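Local coordinates for ribose ABC transporter, substrate binding protein (Conexibacter woesei, PDB 4KQ9), which probably binds ribose or a related sugar in the periplasm and presents it to a membrane ABC transporter, at residues Val108-Lys119 with Leu241-Gln250; Lys119-Leu127 with Lys218-Ala226. The protein carries 1 engineered substitution. All coordinates share one frame; numbering follows the deposited sequence.

Interaction 1: Val108-Lys119 with Leu241-Gln250; sequences VGSDFAEIGRLK and LTVSQCAYEQ
The ring of F112 meets the amide of Q245 at its edge: Q245 NE2 lies in the ring plane, 3.7 Å from F112 CE1, with the two planes 84° apart. One face of the ring has S110 O above it, offset toward the rim. F144, from helix 143-159, adds an edge-to-face ring contact. The Q245 amide in turn uses its own plane, since NE2 donates to S110 OG at 3.1 Å along an almost straight line (167°). With CG anti to its carbonyl carbon (chi1 -68°) and the chain extended beyond, Q245 carries NE2 up to that hydroxyl. S110 OG also donates to a water 2.6 Å away, which itself donates to Q245 O, so this hydroxyl is both acceptor and donor. The second amide, that of Q250, reaches back to the turn before its helix: NE2 donates to Q245 O at 3.0 Å, and a second water accepts hydrogen bonds from both Q250 NE2 and S110 N. These bonds fix which end of the Q250 amide is nitrogen and leave OE1 directed at the backbone, 3.5 Å from G109 CA.

Farther along, the contact turns apolar. I115 crosses Q245 at about a right angle, its CD1 meeting the CG methylene. K119 CG packs against V243 CG2, at 4.0 Å, and L241 CD2, both reached from the same side. Here helix 112-119 and strand 241-244 run nearly antiparallel.

R271 binds the carbonyls of G109 and S110, while Q245 OE1 and D111 N each bond to a glycerol, probably from the crystallisation liquor. The S110-Q245 bond and the two waters join two chain crossings between the lobes, 109-112 and 244-247, an arrangement characteristic of the hinge and neighbouring cleft of a type I periplasmic binding protein.

Interaction 2: Lys119-Leu127 with Lys218-Ala226; sequences KATYIADRL and KIMVVGTDA. Engineered in segment 218-226: M220 (natural residue Val).
M220 and I123 meet at the apolar centre, sliding past each other in opposite directions so that I123 CG2 comes within 3.9 Å of M220 CE. M220 is an engineered selenomethionine in place of the natural valine, and its chain bends at the last torsion (chi3 -71°), bringing the terminal methyl to L127. There CE presses on L127 CD1 at 3.4 Å, tighter than ordinary van der Waals contact; the leucine's first torsion, -139°, is away from the staggered positions, which suggests some strain. The selenium rests on R126 CB at 3.6 Å and also makes an oblique Met-aromatic contact with the Y122 ring. V222 continues the apolar layer: I123 CD1 sits against both its methyls, 3.8 Å from V222 CG2, while CG1 also approaches Y122 CD2 obliquely.

Outward from this layer, the extended side chain of R126 runs back toward Y122. Its NH1 donates to Y122 O at 2.8 Å, in the carbonyl plane and on a lone pair, and the flat guanidinium lies with Y122 CE1 above its centre. At the other end, beyond V222, K119 bends at its third torsion (94°). The K119 and T224 side chains cross at about a right angle; NZ donates to T224 OG1 at 2.7 Å, and its neighbouring CE lies 3.2 Å from G223 O.

Y196 O takes a second bond from that ammonium, and Y195 offers it a cation-pi contact. The chemistry is therefore divided: dispersion between helix 119-126 and strand 220-222 over most of the interface, and one buried amine bonded to two oxygens and engaged with an aromatic ring, surroundings that probably stabilise its positive charge.

How the interactions relate
Helix 112-126 runs through both contacts and K119 belongs to both, its chain packing in each and its ammonium bonding in interaction 2; the two centres are about 14 Å apart. The partner segments are also tied together, strand 241-244 to the loop after strand 220-222: V243 O and D225 N lie 2.7 Å apart, a probable hydrogen bond. A second probable one joins A226 N to T242 OG1 at 3.0 Å. L241 CD2 packs on Y122 CB at 3.6 Å. Interaction 1 is centred about 6 Å from the chain centre, between the lobes, and interaction 2 about 17 Å from it. Bound glycerol comes within about 3 Å of the Q245 side chain and 6 Å of that of T224, consistent with a sugar-binding cleft nearby.

Interaction 1: Val108-Lys119 with Leu241-Gln250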
ATOM      1  N   VAL A 108     -11.720   0.020  -1.202  1.00 10.09           N
ATOM      2  CA  VAL A 108     -11.054  -1.265  -1.234  1.00  9.72           C
ATOM      3  C   VAL A 108      -9.557  -0.953  -1.137  1.00 10.35           C
ATOM      4  O   VAL A 108      -9.004  -0.221  -1.988  1.00  9.95           O
ATOM      5  CB  VAL A 108     -11.358  -2.017  -2.549  1.00  9.38           C
ATOM      6  CG1 VAL A 108     -10.507  -3.247  -2.738  1.00  8.81           C
ATOM      7  CG2 VAL A 108     -12.798  -2.453  -2.599  1.00  9.58           C
ATOM      8  N   GLY A 109      -8.892  -1.522  -0.130  1.00 10.45           N
ATOM      9  CA  GLY A 109      -7.464  -1.321  -0.025  1.00 11.11           C
ATOM     10  C   GLY A 109      -6.934  -1.704   1.357  1.00 12.23           C
ATOM     11  O   GLY A 109      -7.669  -2.152   2.242  1.00 11.05           O
ATOM     12  N   SER A 110      -5.606  -1.713   1.477  1.00 12.89           N
ATOM     13  CA  SER A 110      -4.989  -2.251   2.688  1.00 15.78           C
ATOM     14  C   SER A 110      -5.405  -1.456   3.915  1.00 14.05           C
ATOM     15  O   SER A 110      -5.711  -0.290   3.823  1.00 17.60           O
ATOM     16  CB  SER A 110      -3.430  -2.195   2.622  1.00 17.07           C
ATOM     17  OG  SER A 110      -2.953  -2.834   1.506  1.00 18.79           O
ATOM     18  N   ASP A 111      -5.339  -2.131   5.054  1.00 15.41           N
ATOM     19  CA  ASP A 111      -5.451  -1.529   6.365  1.00 15.81           C
ATOM     20  C   ASP A 111      -4.047  -1.150   6.826  1.00 15.14           C
ATOM     21  O   ASP A 111      -3.274  -2.016   7.283  1.00 15.66           O
ATOM     22  CB  ASP A 111      -6.014  -2.584   7.305  1.00 18.37           C
ATOM     23  CG  ASP A 111      -6.184  -2.081   8.745  1.00 21.08           C
ATOM     24  OD1 ASP A 111      -5.796  -0.945   9.060  1.00 22.97           O
ATOM     25  OD2 ASP A 111      -6.716  -2.882   9.551  1.00 26.21           O
ATOM     26  N   PHE A 112      -3.725   0.110   6.656  1.00 15.65           N
ATOM     27  CA  PHE A 112      -2.380   0.606   6.890  1.00 18.48           C
ATOM     28  C   PHE A 112      -2.008   0.429   8.385  1.00 17.65           C
ATOM     29  O   PHE A 112      -0.853   0.193   8.671  1.00 17.45           O
ATOM     30  CB  PHE A 112      -2.236   2.059   6.487  1.00 19.32           C
ATOM     31  CG  PHE A 112      -2.504   2.368   5.021  1.00 22.38           C
ATOM     32  CD1 PHE A 112      -2.149   1.503   4.009  1.00 21.97           C
ATOM     33  CD2 PHE A 112      -3.021   3.644   4.668  1.00 25.34           C
ATOM     34  CE1 PHE A 112      -2.388   1.807   2.676  1.00 23.88           C
ATOM     35  CE2 PHE A 112      -3.236   3.973   3.331  1.00 26.84           C
ATOM     36  CZ  PHE A 112      -2.924   3.045   2.326  1.00 25.65           C
ATOM     37  N   ALA A 113      -2.990   0.460   9.300  1.00 16.69           N
ATOM     38  CA  ALA A 113      -2.750   0.222  10.763  1.00 17.01           C
ATOM     39  C   ALA A 113      -2.357  -1.169  11.044  1.00 19.68           C
ATOM     40  O   ALA A 113      -1.501  -1.424  11.877  1.00 19.08           O
ATOM     41  CB  ALA A 113      -4.004   0.569  11.559  1.00 19.13           C
ATOM     42  N   GLU A 114      -2.950  -2.122  10.304  1.00 20.44           N
ATOM     43  CA  GLU A 114      -2.550  -3.511  10.373  1.00 23.23           C
ATOM     44  C   GLU A 114      -1.112  -3.738   9.905  1.00 19.50           C
ATOM     45  O   GLU A 114      -0.370  -4.448  10.554  1.00 19.96           O
ATOM     46  CB  GLU A 114      -3.454  -4.372   9.514  1.00 27.91           C
ATOM     47  CG  GLU A 114      -3.659  -5.733  10.098  1.00 39.09           C
ATOM     48  CD  GLU A 114      -3.117  -6.818   9.210  1.00 48.29           C
ATOM     49  OE1 GLU A 114      -3.748  -7.132   8.171  1.00 61.38           O
ATOM     50  OE2 GLU A 114      -2.063  -7.376   9.567  1.00 59.18           O
ATOM     51  N   ILE A 115      -0.749  -3.127   8.786  1.00 17.06           N
ATOM     52  CA  ILE A 115       0.659  -3.150   8.320  1.00 15.43           C
ATOM     53  C   ILE A 115       1.630  -2.735   9.460  1.00 13.96           C
ATOM     54  O   ILE A 115       2.586  -3.426   9.697  1.00 13.18           O
ATOM     55  CB  ILE A 115       0.841  -2.278   7.096  1.00 15.89           C
ATOM     56  CG1 ILE A 115       0.030  -2.925   5.939  1.00 16.54           C
ATOM     57  CG2 ILE A 115       2.306  -2.245   6.680  1.00 15.85           C
ATOM     58  CD1 ILE A 115      -0.136  -2.084   4.728  1.00 16.63           C
ATOM     59  N   GLY A 116       1.374  -1.626  10.088  1.00 13.98           N
ATOM     60  CA  GLY A 116       2.160  -1.107  11.261  1.00 14.96           C
ATOM     61  C   GLY A 116       2.265  -2.046  12.438  1.00 18.68           C
ATOM     62  O   GLY A 116       3.346  -2.231  12.994  1.00 16.83           O
ATOM     63  N   ARG A 117       1.160  -2.701  12.805  1.00 18.61           N
ATOM     64  CA  ARG A 117       1.167  -3.676  13.904  0.50 21.01           C
ATOM     65  C   ARG A 117       1.930  -4.929  13.546  1.00 20.53           C
ATOM     66  O   ARG A 117       2.607  -5.527  14.400  1.00 17.48           O
ATOM     67  CB  ARG A 117      -0.270  -4.080  14.296  0.50 23.33           C
ATOM     68  CG  ARG A 117      -1.015  -3.013  15.076  0.50 26.83           C
ATOM     69  CD  ARG A 117      -2.355  -3.494  15.660  0.50 28.95           C
ATOM     70  NE  ARG A 117      -3.457  -2.989  14.863  0.50 31.95           N
ATOM     71  CZ  ARG A 117      -4.030  -3.671  13.874  0.50 30.86           C
ATOM     72  NH1 ARG A 117      -4.990  -3.113  13.200  0.50 29.38           N
ATOM     73  NH2 ARG A 117      -3.650  -4.911  13.581  0.50 30.81           N
ATOM     74  N   LEU A 118       1.815  -5.372  12.307  1.00 17.72           N
ATOM     75  CA  LEU A 118       2.573  -6.552  11.907  1.00 19.50           C
ATOM     76  C   LEU A 118       4.104  -6.320  11.996  1.00 16.88           C
ATOM     77  O   LEU A 118       4.898  -7.207  12.482  1.00 16.39           O
ATOM     78  CB  LEU A 118       2.247  -6.981  10.478  1.00 21.24           C
ATOM     79  CG  LEU A 118       0.798  -7.446  10.197  1.00 26.18           C
ATOM     80  CD1 LEU A 118       0.669  -7.621   8.692  1.00 26.81           C
ATOM     81  CD2 LEU A 118       0.479  -8.739  10.955  1.00 30.89           C
ATOM     82  N   LYS A 119       4.511  -5.144  11.521  1.00 14.66           N
ATOM     83  CA  LYS A 119       5.920  -4.769  11.527  1.00 13.81           C
ATOM     84  C   LYS A 119       6.498  -4.603  12.954  1.00 13.36           C
ATOM     85  O   LYS A 119       7.583  -5.121  13.251  1.00 14.84           O
ATOM     86  CB  LYS A 119       6.119  -3.494  10.681  1.00 13.05           C
ATOM     87  CG  LYS A 119       6.004  -3.805   9.177  1.00 13.95           C
ATOM     88  CD  LYS A 119       5.619  -2.506   8.426  1.00 15.71           C
ATOM     89  CE  LYS A 119       6.795  -1.757   7.884  1.00 16.44           C
ATOM     90  NZ  LYS A 119       6.566  -0.450   7.163  1.00 15.84           N
ATOM     91  N   LEU A 241      12.187  -7.989   7.298  1.00 12.30           N
ATOM     92  CA  LEU A 241      10.765  -8.171   6.950  1.00 11.72           C
ATOM     93  C   LEU A 241      10.336  -7.124   5.949  1.00 10.73           C
ATOM     94  O   LEU A 241      10.714  -5.928   6.072  1.00  9.63           O
ATOM     95  CB  LEU A 241       9.895  -8.004   8.183  1.00 12.75           C
ATOM     96  CG  LEU A 241       8.359  -8.103   8.118  1.00 14.41           C
ATOM     97  CD1 LEU A 241       8.036  -9.561   8.136  1.00 16.73           C
ATOM     98  CD2 LEU A 241       7.628  -7.514   9.345  1.00 16.11           C
ATOM     99  N   THR A 242       9.559  -7.531   4.984  1.00  9.69           N
ATOM    100  CA  THR A 242       8.778  -6.569   4.229  1.00 11.16           C
ATOM    101  C   THR A 242       7.333  -7.045   4.133  1.00 11.27           C
ATOM    102  O   THR A 242       7.034  -8.243   4.382  1.00 11.59           O
ATOM    103  CB  THR A 242       9.398  -6.364   2.834  1.00 12.12           C
ATOM    104  OG1 THR A 242       8.731  -5.301   2.149  1.00 12.41           O
ATOM    105  CG2 THR A 242       9.334  -7.614   1.991  1.00 12.45           C
ATOM    106  N   VAL A 243       6.430  -6.160   3.738  1.00 11.47           N
ATOM    107  CA  VAL A 243       5.026  -6.512   3.675  1.00 11.31           C
ATOM    108  C   VAL A 243       4.513  -6.209   2.260  1.00 11.22           C
ATOM    109  O   VAL A 243       4.695  -5.080   1.764  1.00 11.08           O
ATOM    110  CB  VAL A 243       4.205  -5.770   4.727  1.00 12.16           C
ATOM    111  CG1 VAL A 243       2.703  -6.222   4.730  1.00 12.85           C
ATOM    112  CG2 VAL A 243       4.782  -6.052   6.096  1.00 14.09           C
ATOM    113  N   SER A 244       3.866  -7.188   1.615  1.00 10.84           N
ATOM    114  CA  SER A 244       3.139  -6.947   0.325  1.00 11.09           C
ATOM    115  C   SER A 244       1.708  -6.477   0.567  1.00 11.19           C
ATOM    116  O   SER A 244       1.023  -7.008   1.451  1.00  9.73           O
ATOM    117  CB  SER A 244       3.106  -8.192  -0.485  1.00 12.60           C
ATOM    118  OG  SER A 244       2.241  -8.006  -1.567  1.00 12.40           O
ATOM    119  N   GLN A 245       1.292  -5.448  -0.183  1.00 10.65           N
ATOM    120  CA  GLN A 245      -0.075  -4.980  -0.160  1.00 11.95           C
ATOM    121  C   GLN A 245      -0.895  -5.645  -1.233  1.00 10.90           C
ATOM    122  O   GLN A 245      -1.991  -5.230  -1.458  1.00 11.69           O
ATOM    123  CB  GLN A 245      -0.065  -3.496  -0.423  1.00 14.53           C
ATOM    124  CG  GLN A 245       0.556  -2.713   0.710  1.00 17.29           C
ATOM    125  CD  GLN A 245       0.344  -1.213   0.483  1.00 21.23           C
ATOM    126  OE1 GLN A 245       1.295  -0.480   0.237  1.00 24.33           O
ATOM    127  NE2 GLN A 245      -0.901  -0.777   0.495  1.00 21.14           N
ATOM    128  N   CYS A 246      -0.354  -6.662  -1.920  1.00 10.89           N
ATOM    129  CA  CYS A 246      -1.145  -7.555  -2.786  1.00 11.80           C
ATOM    130  C   CYS A 246      -1.898  -6.813  -3.892  1.00 11.81           C
ATOM    131  O   CYS A 246      -3.123  -6.902  -4.001  1.00 10.75           O
ATOM    132  CB  CYS A 246      -2.112  -8.324  -1.926  1.00 13.46           C
ATOM    133  SG  CYS A 246      -1.263  -9.444  -0.768  1.00 15.89           S
ATOM    134  N   ALA A 247      -1.148  -6.047  -4.659  1.00 11.23           N
ATOM    135  CA  ALA A 247      -1.698  -5.153  -5.689  1.00 12.51           C
ATOM    136  C   ALA A 247      -2.571  -5.899  -6.658  1.00 13.35           C
ATOM    137  O   ALA A 247      -3.671  -5.445  -7.041  1.00 11.45           O
ATOM    138  CB  ALA A 247      -0.571  -4.503  -6.427  1.00 13.52           C
ATOM    139  N   TYR A 248      -2.101  -7.057  -7.089  1.00 15.12           N
ATOM    140  CA  TYR A 248      -2.856  -7.864  -8.047  1.00 15.75           C
ATOM    141  C   TYR A 248      -4.234  -8.282  -7.516  1.00 15.57           C
ATOM    142  O   TYR A 248      -5.262  -8.188  -8.232  1.00 14.10           O
ATOM    143  CB  TYR A 248      -2.046  -9.117  -8.433  1.00 18.00           C
ATOM    144  CG  TYR A 248      -2.660  -9.852  -9.630  1.00 20.42           C
ATOM    145  CD1 TYR A 248      -2.347  -9.493 -10.920  1.00 23.11           C
ATOM    146  CD2 TYR A 248      -3.523 -10.917  -9.439  1.00 22.28           C
ATOM    147  CE1 TYR A 248      -2.906 -10.177 -12.018  1.00 25.34           C
ATOM    148  CE2 TYR A 248      -4.070 -11.596 -10.510  1.00 23.36           C
ATOM    149  CZ  TYR A 248      -3.762 -11.201 -11.784  1.00 24.68           C
ATOM    150  OH  TYR A 248      -4.302 -11.891 -12.822  1.00 29.69           O
ATOM    151  N   GLU A 249      -4.268  -8.769  -6.275  1.00 14.07           N
ATOM    152  CA  GLU A 249      -5.502  -9.105  -5.631  1.00 13.59           C
ATOM    153  C   GLU A 249      -6.430  -7.919  -5.416  1.00 12.64           C
ATOM    154  O   GLU A 249      -7.667  -8.086  -5.487  1.00 12.31           O
ATOM    155  CB  GLU A 249      -5.197  -9.773  -4.312  1.00 16.05           C
ATOM    156  CG  GLU A 249      -6.337 -10.607  -3.775  1.00 19.42           C
ATOM    157  CD  GLU A 249      -5.939 -11.651  -2.693  1.00 20.75           C
ATOM    158  OE1 GLU A 249      -4.740 -11.813  -2.264  1.00 21.68           O
ATOM    159  OE2 GLU A 249      -6.890 -12.379  -2.301  1.00 25.66           O
ATOM    160  N   GLN A 250      -5.876  -6.748  -5.072  1.00 11.10           N
ATOM    161  CA  GLN A 250      -6.680  -5.595  -4.907  1.00 11.97           C
ATOM    162  C   GLN A 250      -7.541  -5.355  -6.171  1.00 12.90           C
ATOM    163  O   GLN A 250      -8.739  -5.006  -6.081  1.00 11.79           O
ATOM    164  CB  GLN A 250      -5.853  -4.354  -4.607  1.00 12.01           C
ATOM    165  CG  GLN A 250      -5.182  -4.391  -3.237  1.00 13.33           C
ATOM    166  CD  GLN A 250      -4.865  -2.998  -2.707  1.00 13.37           C
ATOM    167  OE1 GLN A 250      -5.655  -2.089  -2.863  1.00 16.46           O
ATOM    168  NE2 GLN A 250      -3.736  -2.835  -2.087  1.00 14.16           N
TER
HETATM  169  O   HOH W   1      -3.809  -5.114   0.466  1.00 13.30           O
HETATM  170  O   HOH W   2      -3.786  -0.422  -0.473  1.00 20.70           O

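Interaction 2: Lys119-Leu127 with Lys218-Ala226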
ATOM      1  N   LYS A 119       4.511  -5.144  11.521  1.00 14.66           N
ATOM      2  CA  LYS A 119       5.920  -4.769  11.527  1.00 13.81           C
ATOM      3  C   LYS A 119       6.498  -4.603  12.954  1.00 13.36           C
ATOM      4  O   LYS A 119       7.583  -5.121  13.251  1.00 14.84           O
ATOM      5  CB  LYS A 119       6.119  -3.494  10.681  1.00 13.05           C
ATOM      6  CG  LYS A 119       6.004  -3.805   9.177  1.00 13.95           C
ATOM      7  CD  LYS A 119       5.619  -2.506   8.426  1.00 15.71           C
ATOM      8  CE  LYS A 119       6.795  -1.757   7.884  1.00 16.44           C
ATOM      9  NZ  LYS A 119       6.566  -0.450   7.163  1.00 15.84           N
ATOM     10  N   ALA A 120       5.767  -3.891  13.759  1.00 14.05           N
ATOM     11  CA  ALA A 120       6.134  -3.641  15.144  1.00 17.32           C
ATOM     12  C   ALA A 120       6.160  -4.918  15.970  1.00 20.02           C
ATOM     13  O   ALA A 120       7.127  -5.123  16.753  1.00 20.36           O
ATOM     14  CB  ALA A 120       5.274  -2.589  15.739  1.00 17.44           C
ATOM     15  N   THR A 121       5.196  -5.842  15.728  1.00 18.33           N
ATOM     16  CA  THR A 121       5.162  -7.112  16.404  1.00 19.23           C
ATOM     17  C   THR A 121       6.299  -8.043  16.014  1.00 18.74           C
ATOM     18  O   THR A 121       6.871  -8.761  16.887  1.00 19.80           O
ATOM     19  CB  THR A 121       3.791  -7.803  16.179  1.00 19.72           C
ATOM     20  OG1 THR A 121       2.797  -6.899  16.567  1.00 17.47           O
ATOM     21  CG2 THR A 121       3.659  -9.063  16.969  1.00 25.42           C
ATOM     22  N   TYR A 122       6.665  -8.044  14.722  1.00 15.81           N
ATOM     23  CA  TYR A 122       7.765  -8.790  14.269  1.00 17.38           C
ATOM     24  C   TYR A 122       9.015  -8.398  15.091  1.00 17.71           C
ATOM     25  O   TYR A 122       9.805  -9.287  15.505  1.00 16.93           O
ATOM     26  CB  TYR A 122       8.020  -8.565  12.765  1.00 18.41           C
ATOM     27  CG  TYR A 122       9.122  -9.399  12.244  1.00 20.59           C
ATOM     28  CD1 TYR A 122       8.873 -10.715  11.860  1.00 21.90           C
ATOM     29  CD2 TYR A 122      10.416  -8.908  12.171  1.00 21.85           C
ATOM     30  CE1 TYR A 122       9.871 -11.492  11.364  1.00 23.22           C
ATOM     31  CE2 TYR A 122      11.447  -9.686  11.701  1.00 23.23           C
ATOM     32  CZ  TYR A 122      11.145 -10.990  11.297  1.00 24.44           C
ATOM     33  OH  TYR A 122      12.105 -11.810  10.857  1.00 29.87           O
ATOM     34  N   ILE A 123       9.211  -7.100  15.229  1.00 18.16           N
ATOM     35  CA  ILE A 123      10.413  -6.556  15.888  1.00 19.21           C
ATOM     36  C   ILE A 123      10.345  -6.872  17.392  1.00 20.70           C
ATOM     37  O   ILE A 123      11.285  -7.419  17.943  1.00 22.61           O
ATOM     38  CB  ILE A 123      10.500  -5.034  15.721  1.00 19.27           C
ATOM     39  CG1 ILE A 123      10.972  -4.703  14.283  1.00 20.37           C
ATOM     40  CG2 ILE A 123      11.496  -4.428  16.706  1.00 21.05           C
ATOM     41  CD1 ILE A 123      10.668  -3.269  13.893  1.00 22.02           C
ATOM     42  N   ALA A 124       9.213  -6.562  18.003  1.00 21.94           N
ATOM     43  CA  ALA A 124       8.966  -6.908  19.401  1.00 25.91           C
ATOM     44  C   ALA A 124       9.239  -8.417  19.706  1.00 26.89           C
ATOM     45  O   ALA A 124       9.966  -8.722  20.620  1.00 23.55           O
ATOM     46  CB  ALA A 124       7.588  -6.460  19.834  1.00 28.41           C
ATOM     47  N   ASP A 125       8.761  -9.346  18.892  1.00 27.76           N
ATOM     48  CA  ASP A 125       9.011 -10.743  19.171  1.00 29.26           C
ATOM     49  C   ASP A 125      10.505 -11.084  19.126  1.00 29.19           C
ATOM     50  O   ASP A 125      10.912 -12.080  19.712  1.00 23.52           O
ATOM     51  CB  ASP A 125       8.203 -11.665  18.217  1.00 29.30           C
ATOM     52  CG  ASP A 125       6.704 -11.561  18.453  1.00 32.30           C
ATOM     53  OD1 ASP A 125       6.276 -11.035  19.499  1.00 33.91           O
ATOM     54  OD2 ASP A 125       5.942 -11.963  17.564  1.00 32.80           O
ATOM     55  N   ARG A 126      11.328 -10.297  18.422  1.00 25.84           N
ATOM     56  CA  ARG A 126      12.648 -10.756  18.150  1.00 27.81           C
ATOM     57  C   ARG A 126      13.722 -10.016  18.860  1.00 27.38           C
ATOM     58  O   ARG A 126      14.837 -10.510  18.904  1.00 27.47           O
ATOM     59  CB  ARG A 126      12.929 -10.767  16.648  1.00 31.85           C
ATOM     60  CG  ARG A 126      12.241 -11.936  16.010  1.00 31.65           C
ATOM     61  CD  ARG A 126      12.207 -11.829  14.517  1.00 32.13           C
ATOM     62  NE  ARG A 126      11.338 -12.857  13.972  1.00 32.30           N
ATOM     63  CZ  ARG A 126      10.021 -12.915  14.131  1.00 30.16           C
ATOM     64  NH1 ARG A 126       9.362 -12.012  14.824  1.00 27.86           N
ATOM     65  NH2 ARG A 126       9.348 -13.915  13.566  1.00 34.71           N
ATOM     66  N   LEU A 127      13.401  -8.870  19.425  1.00 27.09           N
ATOM     67  CA  LEU A 127      14.392  -7.962  19.971  1.00 33.67           C
ATOM     68  C   LEU A 127      14.983  -8.491  21.282  1.00 38.88           C
ATOM     69  O   LEU A 127      14.217  -8.979  22.093  1.00 35.21           O
ATOM     70  CB  LEU A 127      13.718  -6.608  20.274  1.00 31.02           C
ATOM     71  CG  LEU A 127      14.441  -5.297  19.955  1.00 34.58           C
ATOM     72  CD1 LEU A 127      15.410  -5.352  18.793  1.00 33.19           C
ATOM     73  CD2 LEU A 127      13.416  -4.222  19.659  1.00 32.58           C
ATOM     74  N   LYS A 218      22.477  -7.447  12.022  1.00 28.66           N
ATOM     75  CA  LYS A 218      22.636  -7.082  13.426  1.00 26.75           C
ATOM     76  C   LYS A 218      21.547  -6.069  13.889  1.00 23.68           C
ATOM     77  O   LYS A 218      21.137  -5.999  15.059  1.00 28.33           O
ATOM     78  CB  LYS A 218      24.010  -6.451  13.610  1.00 29.49           C
ATOM     79  CG  LYS A 218      24.387  -6.274  15.078  1.00 32.20           C
ATOM     80  CD  LYS A 218      23.897  -4.956  15.653  1.00 41.38           C
ATOM     81  N   ILE A 219      21.144  -5.220  12.977  1.00 19.32           N
ATOM     82  CA  ILE A 219      20.027  -4.315  13.240  1.00 17.37           C
ATOM     83  C   ILE A 219      18.891  -4.815  12.393  1.00 15.55           C
ATOM     84  O   ILE A 219      19.040  -5.007  11.180  1.00 15.17           O
ATOM     85  CB  ILE A 219      20.376  -2.872  12.819  1.00 17.44           C
ATOM     86  CG1 ILE A 219      21.486  -2.281  13.718  1.00 16.55           C
ATOM     87  CG2 ILE A 219      19.153  -1.997  12.867  1.00 18.56           C
ATOM     88  CD1 ILE A 219      22.086  -1.008  13.198  1.00 16.53           C
HETATM   89  N   MSE A 220      17.740  -5.032  12.994  1.00 17.11           N
HETATM   90  CA  MSE A 220      16.608  -5.549  12.200  1.00 17.93           C
HETATM   91  C   MSE A 220      15.942  -4.415  11.427  1.00 15.84           C
HETATM   92  O   MSE A 220      15.451  -3.462  12.011  1.00 15.02           O
HETATM   93  CB  MSE A 220      15.527  -6.178  13.084  1.00 19.71           C
HETATM   94  CG  MSE A 220      16.007  -7.497  13.683  1.00 27.04           C
HETATM   95 SE   MSE A 220      14.379  -8.234  14.567  0.70 37.26          SE
HETATM   96  CE  MSE A 220      14.348  -6.965  15.958  1.00 24.61           C
ATOM     97  N   VAL A 221      15.899  -4.531  10.122  1.00 14.19           N
ATOM     98  CA  VAL A 221      15.269  -3.503   9.264  1.00 11.79           C
ATOM     99  C   VAL A 221      13.973  -4.051   8.657  1.00 11.50           C
ATOM    100  O   VAL A 221      13.996  -5.156   8.108  1.00 10.77           O
ATOM    101  CB  VAL A 221      16.235  -3.207   8.117  1.00 11.79           C
ATOM    102  CG1 VAL A 221      15.579  -2.405   7.046  1.00 11.79           C
ATOM    103  CG2 VAL A 221      17.524  -2.565   8.683  1.00 12.59           C
ATOM    104  N   VAL A 222      12.871  -3.291   8.765  1.00 11.31           N
ATOM    105  CA  VAL A 222      11.557  -3.675   8.285  1.00 11.16           C
ATOM    106  C   VAL A 222      10.967  -2.531   7.433  1.00 11.89           C
ATOM    107  O   VAL A 222      11.132  -1.316   7.740  1.00 10.68           O
ATOM    108  CB  VAL A 222      10.583  -4.080   9.429  1.00 12.34           C
ATOM    109  CG1 VAL A 222      11.196  -5.105  10.446  1.00 12.55           C
ATOM    110  CG2 VAL A 222      10.146  -2.861  10.181  1.00 14.43           C
ATOM    111  N   GLY A 223      10.305  -2.922   6.364  1.00 12.18           N
ATOM    112  CA  GLY A 223       9.737  -1.976   5.358  1.00 12.55           C
ATOM    113  C   GLY A 223       8.399  -2.493   4.834  1.00 13.79           C
ATOM    114  O   GLY A 223       7.887  -3.458   5.366  1.00 13.72           O
ATOM    115  N   THR A 224       7.833  -1.867   3.819  1.00 13.92           N
ATOM    116  CA  THR A 224       6.610  -2.238   3.195  1.00 14.86           C
ATOM    117  C   THR A 224       6.769  -2.024   1.675  1.00 15.50           C
ATOM    118  O   THR A 224       7.340  -1.067   1.257  1.00 16.20           O
ATOM    119  CB  THR A 224       5.440  -1.372   3.700  1.00 15.17           C
ATOM    120  OG1 THR A 224       5.249  -1.582   5.086  1.00 18.45           O
ATOM    121  CG2 THR A 224       4.196  -1.693   2.990  1.00 13.90           C
ATOM    122  N   ASP A 225       6.216  -2.953   0.937  1.00 15.06           N
ATOM    123  CA  ASP A 225       5.958  -2.956  -0.490  1.00 17.77           C
ATOM    124  C   ASP A 225       6.340  -4.292  -1.117  1.00 15.93           C
ATOM    125  O   ASP A 225       5.829  -4.652  -2.119  1.00 16.54           O
ATOM    126  CB  ASP A 225       6.679  -1.852  -1.271  1.00 18.58           C
ATOM    127  CG  ASP A 225       6.072  -0.466  -1.046  1.00 21.67           C
ATOM    128  OD1 ASP A 225       4.975  -0.373  -0.519  1.00 23.15           O
ATOM    129  OD2 ASP A 225       6.779   0.495  -1.315  1.00 24.71           O
ATOM    130  N   ALA A 226       7.276  -4.975  -0.507  1.00 13.94           N
ATOM    131  CA  ALA A 226       7.790  -6.196  -1.082  1.00 14.56           C
ATOM    132  C   ALA A 226       8.207  -5.930  -2.525  1.00 16.28           C
ATOM    133  O   ALA A 226       7.877  -6.674  -3.402  1.00 16.14           O
ATOM    134  CB  ALA A 226       6.755  -7.299  -1.030  1.00 15.72           C
TER